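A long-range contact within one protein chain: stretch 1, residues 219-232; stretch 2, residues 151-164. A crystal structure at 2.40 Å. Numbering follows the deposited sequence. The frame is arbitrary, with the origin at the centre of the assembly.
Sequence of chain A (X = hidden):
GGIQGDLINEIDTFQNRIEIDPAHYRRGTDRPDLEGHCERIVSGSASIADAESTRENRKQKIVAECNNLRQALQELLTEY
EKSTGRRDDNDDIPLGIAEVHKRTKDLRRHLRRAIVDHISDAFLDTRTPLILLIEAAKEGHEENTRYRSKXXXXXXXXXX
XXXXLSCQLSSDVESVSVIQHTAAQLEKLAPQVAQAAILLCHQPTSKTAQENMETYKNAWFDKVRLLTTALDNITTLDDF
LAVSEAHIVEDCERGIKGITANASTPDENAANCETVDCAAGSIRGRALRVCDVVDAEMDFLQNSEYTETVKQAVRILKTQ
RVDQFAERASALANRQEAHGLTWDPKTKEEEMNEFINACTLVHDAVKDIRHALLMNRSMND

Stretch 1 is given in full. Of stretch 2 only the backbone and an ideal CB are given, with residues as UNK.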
# COMPACT_ATOMS: atom_id res chain seq x y z
N ALA A 219 -20.51 3.37 12.41
CA ALA A 219 -20.32 4.47 11.49
C ALA A 219 -18.87 4.49 10.99
O ALA A 219 -18.62 4.75 9.81
CB ALA A 219 -20.67 5.80 12.14
N TRP A 220 -17.94 4.20 11.89
CA TRP A 220 -16.53 4.17 11.55
C TRP A 220 -16.21 3.06 10.55
O TRP A 220 -15.62 3.31 9.50
CB TRP A 220 -15.67 4.00 12.80
CG TRP A 220 -14.21 3.88 12.50
CD1 TRP A 220 -13.49 2.73 12.37
CD2 TRP A 220 -13.30 4.96 12.25
NE1 TRP A 220 -12.18 3.02 12.08
CE2 TRP A 220 -12.04 4.38 11.99
CE3 TRP A 220 -13.42 6.35 12.23
CZ2 TRP A 220 -10.91 5.15 11.72
CZ3 TRP A 220 -12.30 7.11 11.95
CH2 TRP A 220 -11.06 6.51 11.70
N PHE A 221 -16.62 1.84 10.88
CA PHE A 221 -16.35 0.69 10.02
C PHE A 221 -17.04 0.80 8.66
O PHE A 221 -16.55 0.27 7.67
CB PHE A 221 -16.76 -0.61 10.72
CG PHE A 221 -15.75 -1.11 11.71
CD1 PHE A 221 -14.40 -0.87 11.52
CD2 PHE A 221 -16.15 -1.82 12.83
CE1 PHE A 221 -13.46 -1.33 12.44
CE2 PHE A 221 -15.22 -2.29 13.75
CZ PHE A 221 -13.87 -2.04 13.55
N ASP A 222 -18.18 1.48 8.62
CA ASP A 222 -18.87 1.72 7.35
C ASP A 222 -18.05 2.64 6.44
O ASP A 222 -17.97 2.42 5.23
CB ASP A 222 -20.26 2.33 7.57
CG ASP A 222 -21.25 1.32 8.14
OD1 ASP A 222 -20.96 0.11 8.13
OD2 ASP A 222 -22.33 1.76 8.60
N LYS A 223 -17.45 3.68 7.02
CA LYS A 223 -16.66 4.64 6.26
C LYS A 223 -15.33 4.04 5.82
O LYS A 223 -14.88 4.29 4.70
CB LYS A 223 -16.41 5.91 7.08
CG LYS A 223 -17.65 6.68 7.48
CD LYS A 223 -18.37 7.24 6.27
CE LYS A 223 -19.59 8.05 6.69
NZ LYS A 223 -20.33 8.57 5.52
N VAL A 224 -14.69 3.27 6.70
CA VAL A 224 -13.43 2.62 6.36
C VAL A 224 -13.63 1.61 5.23
O VAL A 224 -12.81 1.52 4.32
CB VAL A 224 -12.82 1.90 7.59
CG1 VAL A 224 -11.73 0.92 7.17
CG2 VAL A 224 -12.28 2.93 8.58
N ARG A 225 -14.73 0.87 5.28
CA ARG A 225 -15.06 -0.10 4.24
C ARG A 225 -15.22 0.60 2.89
O ARG A 225 -14.72 0.14 1.87
CB ARG A 225 -16.33 -0.87 4.61
CG ARG A 225 -16.74 -1.94 3.60
CD ARG A 225 -17.86 -2.80 4.15
NE ARG A 225 -17.44 -3.58 5.32
CZ ARG A 225 -17.80 -3.32 6.57
NH1 ARG A 225 -18.60 -2.30 6.83
NH2 ARG A 225 -17.36 -4.08 7.56
N LEU A 226 -15.93 1.73 2.91
CA LEU A 226 -16.11 2.57 1.74
C LEU A 226 -14.76 3.03 1.19
O LEU A 226 -14.50 2.94 -0.01
CB LEU A 226 -16.98 3.78 2.09
CG LEU A 226 -17.10 4.88 1.04
CD1 LEU A 226 -17.63 4.27 -0.23
CD2 LEU A 226 -18.03 5.99 1.50
N LEU A 227 -13.90 3.52 2.08
CA LEU A 227 -12.60 4.06 1.68
C LEU A 227 -11.70 2.97 1.11
O LEU A 227 -11.00 3.19 0.12
CB LEU A 227 -11.93 4.73 2.88
CG LEU A 227 -10.47 5.15 2.66
CD1 LEU A 227 -10.37 6.18 1.56
CD2 LEU A 227 -9.85 5.66 3.96
N THR A 228 -11.72 1.80 1.75
CA THR A 228 -10.90 0.68 1.31
C THR A 228 -11.31 0.24 -0.08
O THR A 228 -10.46 -0.02 -0.94
CB THR A 228 -11.00 -0.51 2.28
OG1 THR A 228 -10.74 -0.06 3.62
CG2 THR A 228 -10.00 -1.59 1.90
N THR A 229 -12.61 0.16 -0.31
CA THR A 229 -13.14 -0.22 -1.61
C THR A 229 -12.73 0.80 -2.67
O THR A 229 -12.27 0.43 -3.76
CB THR A 229 -14.67 -0.34 -1.59
OG1 THR A 229 -15.05 -1.33 -0.63
CG2 THR A 229 -15.18 -0.76 -2.96
N ALA A 230 -12.90 2.08 -2.36
CA ALA A 230 -12.57 3.14 -3.31
C ALA A 230 -11.09 3.12 -3.69
O ALA A 230 -10.75 3.30 -4.86
CB ALA A 230 -12.96 4.49 -2.74
N LEU A 231 -10.22 2.89 -2.71
CA LEU A 231 -8.78 2.82 -2.94
C LEU A 231 -8.36 1.64 -3.81
O LEU A 231 -7.46 1.76 -4.65
CB LEU A 231 -8.02 2.77 -1.61
CG LEU A 231 -7.86 4.10 -0.89
CD1 LEU A 231 -7.17 3.89 0.44
CD2 LEU A 231 -7.08 5.09 -1.74
N ASP A 232 -9.00 0.49 -3.61
CA ASP A 232 -8.72 -0.68 -4.44
C ASP A 232 -9.10 -0.41 -5.89
O ASP A 232 -8.53 -0.98 -6.81
CB ASP A 232 -9.48 -1.92 -3.92
CG ASP A 232 -8.96 -2.40 -2.57
OD1 ASP A 232 -7.79 -2.10 -2.24
OD2 ASP A 232 -9.72 -3.08 -1.85
N UNK A 151 -3.40 4.82 20.00
CA UNK A 151 -3.05 3.97 18.87
C UNK A 151 -4.10 4.04 17.76
O UNK A 151 -3.76 4.13 16.58
CB UNK A 151 -2.88 2.52 19.34
N UNK A 152 -5.37 4.00 18.15
CA UNK A 152 -6.46 4.12 17.19
C UNK A 152 -6.39 5.44 16.42
O UNK A 152 -6.59 5.46 15.20
CB UNK A 152 -7.81 4.00 17.91
N UNK A 153 -6.11 6.53 17.13
CA UNK A 153 -6.04 7.85 16.51
C UNK A 153 -4.89 7.92 15.52
O UNK A 153 -5.04 8.46 14.42
CB UNK A 153 -5.89 8.94 17.58
N UNK A 154 -3.74 7.36 15.90
CA UNK A 154 -2.58 7.31 15.02
C UNK A 154 -2.86 6.46 13.78
O UNK A 154 -2.43 6.80 12.68
CB UNK A 154 -1.37 6.76 15.77
N UNK A 155 -3.57 5.36 13.98
CA UNK A 155 -4.03 4.51 12.89
C UNK A 155 -4.95 5.29 11.95
O UNK A 155 -4.87 5.17 10.73
CB UNK A 155 -4.75 3.28 13.44
N UNK A 156 -5.82 6.11 12.54
CA UNK A 156 -6.73 6.96 11.78
C UNK A 156 -5.96 7.99 10.95
O UNK A 156 -6.28 8.21 9.78
CB UNK A 156 -7.71 7.67 12.72
N UNK A 157 -4.95 8.62 11.55
CA UNK A 157 -4.11 9.58 10.84
C UNK A 157 -3.43 8.95 9.62
O UNK A 157 -3.31 9.59 8.58
CB UNK A 157 -3.05 10.15 11.79
N UNK A 158 -2.99 7.71 9.76
CA UNK A 158 -2.30 7.02 8.68
C UNK A 158 -3.23 6.76 7.49
O UNK A 158 -2.90 7.12 6.36
CB UNK A 158 -1.72 5.70 9.19
N UNK A 159 -4.39 6.15 7.73
CA UNK A 159 -5.27 5.80 6.62
C UNK A 159 -5.79 7.06 5.94
O UNK A 159 -6.04 7.05 4.73
CB UNK A 159 -6.44 4.94 7.11
N UNK A 160 -5.94 8.14 6.70
CA UNK A 160 -6.38 9.40 6.12
C UNK A 160 -5.29 9.98 5.22
O UNK A 160 -5.55 10.34 4.08
CB UNK A 160 -6.75 10.40 7.22
N UNK A 161 -4.08 10.03 5.75
CA UNK A 161 -2.93 10.54 5.01
C UNK A 161 -2.64 9.73 3.75
O UNK A 161 -2.40 10.29 2.68
CB UNK A 161 -1.69 10.55 5.91
N UNK A 162 -2.67 8.40 3.88
CA UNK A 162 -2.42 7.51 2.76
C UNK A 162 -3.50 7.66 1.68
O UNK A 162 -3.19 7.67 0.48
CB UNK A 162 -2.35 6.06 3.25
N UNK A 163 -4.75 7.79 2.10
CA UNK A 163 -5.86 8.00 1.17
C UNK A 163 -5.63 9.24 0.31
O UNK A 163 -5.83 9.22 -0.90
CB UNK A 163 -7.18 8.13 1.94
N UNK A 164 -5.22 10.33 0.95
CA UNK A 164 -4.99 11.59 0.24
C UNK A 164 -3.76 11.51 -0.65
O UNK A 164 -3.73 12.12 -1.72
CB UNK A 164 -4.84 12.74 1.23

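Two helices run in roughly the same direction, their axes crossing at 32° and coming no closer than 11.4 Å. Stretch 1 offers an apolar stripe, Trp-220, Val-224, Leu-227 and Leu-231, all pointing toward the other helix. The spacing of three or four residues keeps the stripe on one side of the helix, and the partner must answer with a similar rhythm.

Position 151 has nothing of stretch 1 within 5.5 Å of its ideal CB, so the contact sets no demand; the residue is Met-151, and it makes no contact here.

At position 152 CA-to-CB points sideways, and the ideal CB again finds no neighbour. A short side chain would leave the indole of Trp-220 uncovered on this side, whereas a long apolar or aromatic one could reach it. The residue is Phe-152, chi1 t, whose ring end comes nearer than its CB: Phe-152 CE1 lies 3.6 Å from Trp-220 CE2, over one face of the indole. The pair is edge-to-face, the Phe edge toward the Trp face, with planes at 61° and the centroid of the Phe-152 ring 4.8 Å from that of the Trp-220 six-membered ring.

Positions 153 and 154 carry no requirement from stretch 1 and could be polar. Gln-153 points away and its side chain bonds to that of position 157 within its own helix; Glu-154 is out of reach.

Position 155 points sideways, with open space at its CB. The indole NE1 of Trp-220, a donor, lies on this side, so a polar side chain long enough to approach it, directly or through water, would suit. His-155 takes the second route: one water lies 2.8 Å from Trp-220 NE1, whose proton it accepts, and 2.9 Å from His-155 NE2.

Position 156 is tight, its ideal CB 3.7 Å from Trp-220 CH2. A small residue fits most simply, and Ala-156 places its methyl CB against Trp-220 CH2 at 3.7 Å.

Positions 157 and 158 are free of stretch 1, and polar residues would do: Asn-157 OD1 accepts the hydrogen bond from Gln-153 NE2 at 3.0 Å, while Glu-158 makes no contact.

Position 159 points toward stretch 1, its ideal CB 4.7 Å from Leu-227 CD2, with Trp-220 and Val-224 farther along. Ile, Leu, Val or Met could be considered. Ile-159, chi1 p and chi2 t, sends CD1 to 4.1 Å from both Trp-220 CZ2 and Val-224 CG2, bridging two successive members of the stripe.

Positions 160, 161 and 162 are little constrained here: Val-160 points away, Ser-161 is out of reach, and Val-162 points sideways and makes no contact.

Position 163 points toward stretch 1, its ideal CB 3.8 Å from Leu-227 CD1 and 4.5 Å from Leu-231 CD1. With leucines so close, a small residue is favoured. Ala-163 packs its CB 3.7 Å from Leu-227 CD1, and its CA lies 4.3 Å from Leu-231 CD2.

Position 164 points away and tolerates a long polar chain; Arg-164 finds its hydrogen bonds elsewhere in the structure.

Stretch 2, residues 151-164: MFQEHANEIVSVAR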
# COMPACT_ATOMS: atom_id res chain seq x y z
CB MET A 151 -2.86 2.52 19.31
CG MET A 151 -1.75 2.33 20.33
SD MET A 151 -0.21 3.11 19.81
CE MET A 151 0.15 2.20 18.31
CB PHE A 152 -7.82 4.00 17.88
CG PHE A 152 -8.97 4.46 17.03
CD1 PHE A 152 -9.48 3.65 16.04
CD2 PHE A 152 -9.52 5.72 17.21
CE1 PHE A 152 -10.54 4.07 15.25
CE2 PHE A 152 -10.57 6.15 16.42
CZ PHE A 152 -11.08 5.32 15.44
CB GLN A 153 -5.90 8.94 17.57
CG GLN A 153 -5.76 10.34 17.01
CD GLN A 153 -7.03 10.81 16.30
OE1 GLN A 153 -8.11 10.82 16.88
NE2 GLN A 153 -6.88 11.20 15.04
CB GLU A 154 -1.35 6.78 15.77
CG GLU A 154 -0.87 7.70 16.88
CD GLU A 154 0.33 7.15 17.62
OE1 GLU A 154 0.77 6.02 17.31
OE2 GLU A 154 0.85 7.85 18.52
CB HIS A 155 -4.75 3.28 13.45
CG HIS A 155 -5.60 2.55 12.46
ND1 HIS A 155 -5.08 1.63 11.57
CD2 HIS A 155 -6.93 2.59 12.23
CE1 HIS A 155 -6.06 1.14 10.83
NE2 HIS A 155 -7.19 1.71 11.21
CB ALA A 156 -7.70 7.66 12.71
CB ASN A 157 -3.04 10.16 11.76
CG ASN A 157 -3.63 10.91 12.94
OD1 ASN A 157 -4.80 11.27 12.93
ND2 ASN A 157 -2.80 11.16 13.95
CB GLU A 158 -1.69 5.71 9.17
CG GLU A 158 -0.78 5.04 8.15
CD GLU A 158 -0.16 3.75 8.66
OE1 GLU A 158 -0.44 3.37 9.82
OE2 GLU A 158 0.61 3.12 7.91
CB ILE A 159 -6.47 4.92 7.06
CG1 ILE A 159 -7.33 5.62 8.10
CG2 ILE A 159 -5.98 3.57 7.57
CD1 ILE A 159 -8.67 4.94 8.33
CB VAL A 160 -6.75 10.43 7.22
CG1 VAL A 160 -6.79 11.84 6.65
CG2 VAL A 160 -8.09 10.06 7.86
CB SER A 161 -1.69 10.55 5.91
OG SER A 161 -0.53 10.90 5.18
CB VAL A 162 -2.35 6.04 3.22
CG1 VAL A 162 -2.33 5.09 2.03
CG2 VAL A 162 -1.12 5.82 4.09
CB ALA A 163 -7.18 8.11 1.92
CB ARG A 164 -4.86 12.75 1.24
CG ARG A 164 -6.18 13.11 1.90
CD ARG A 164 -5.99 14.03 3.11
NE ARG A 164 -7.27 14.50 3.62
CZ ARG A 164 -7.46 14.95 4.86
NH1 ARG A 164 -6.46 15.00 5.72
NH2 ARG A 164 -8.67 15.36 5.23
O HOH W 1 -10.06 1.52 11.03
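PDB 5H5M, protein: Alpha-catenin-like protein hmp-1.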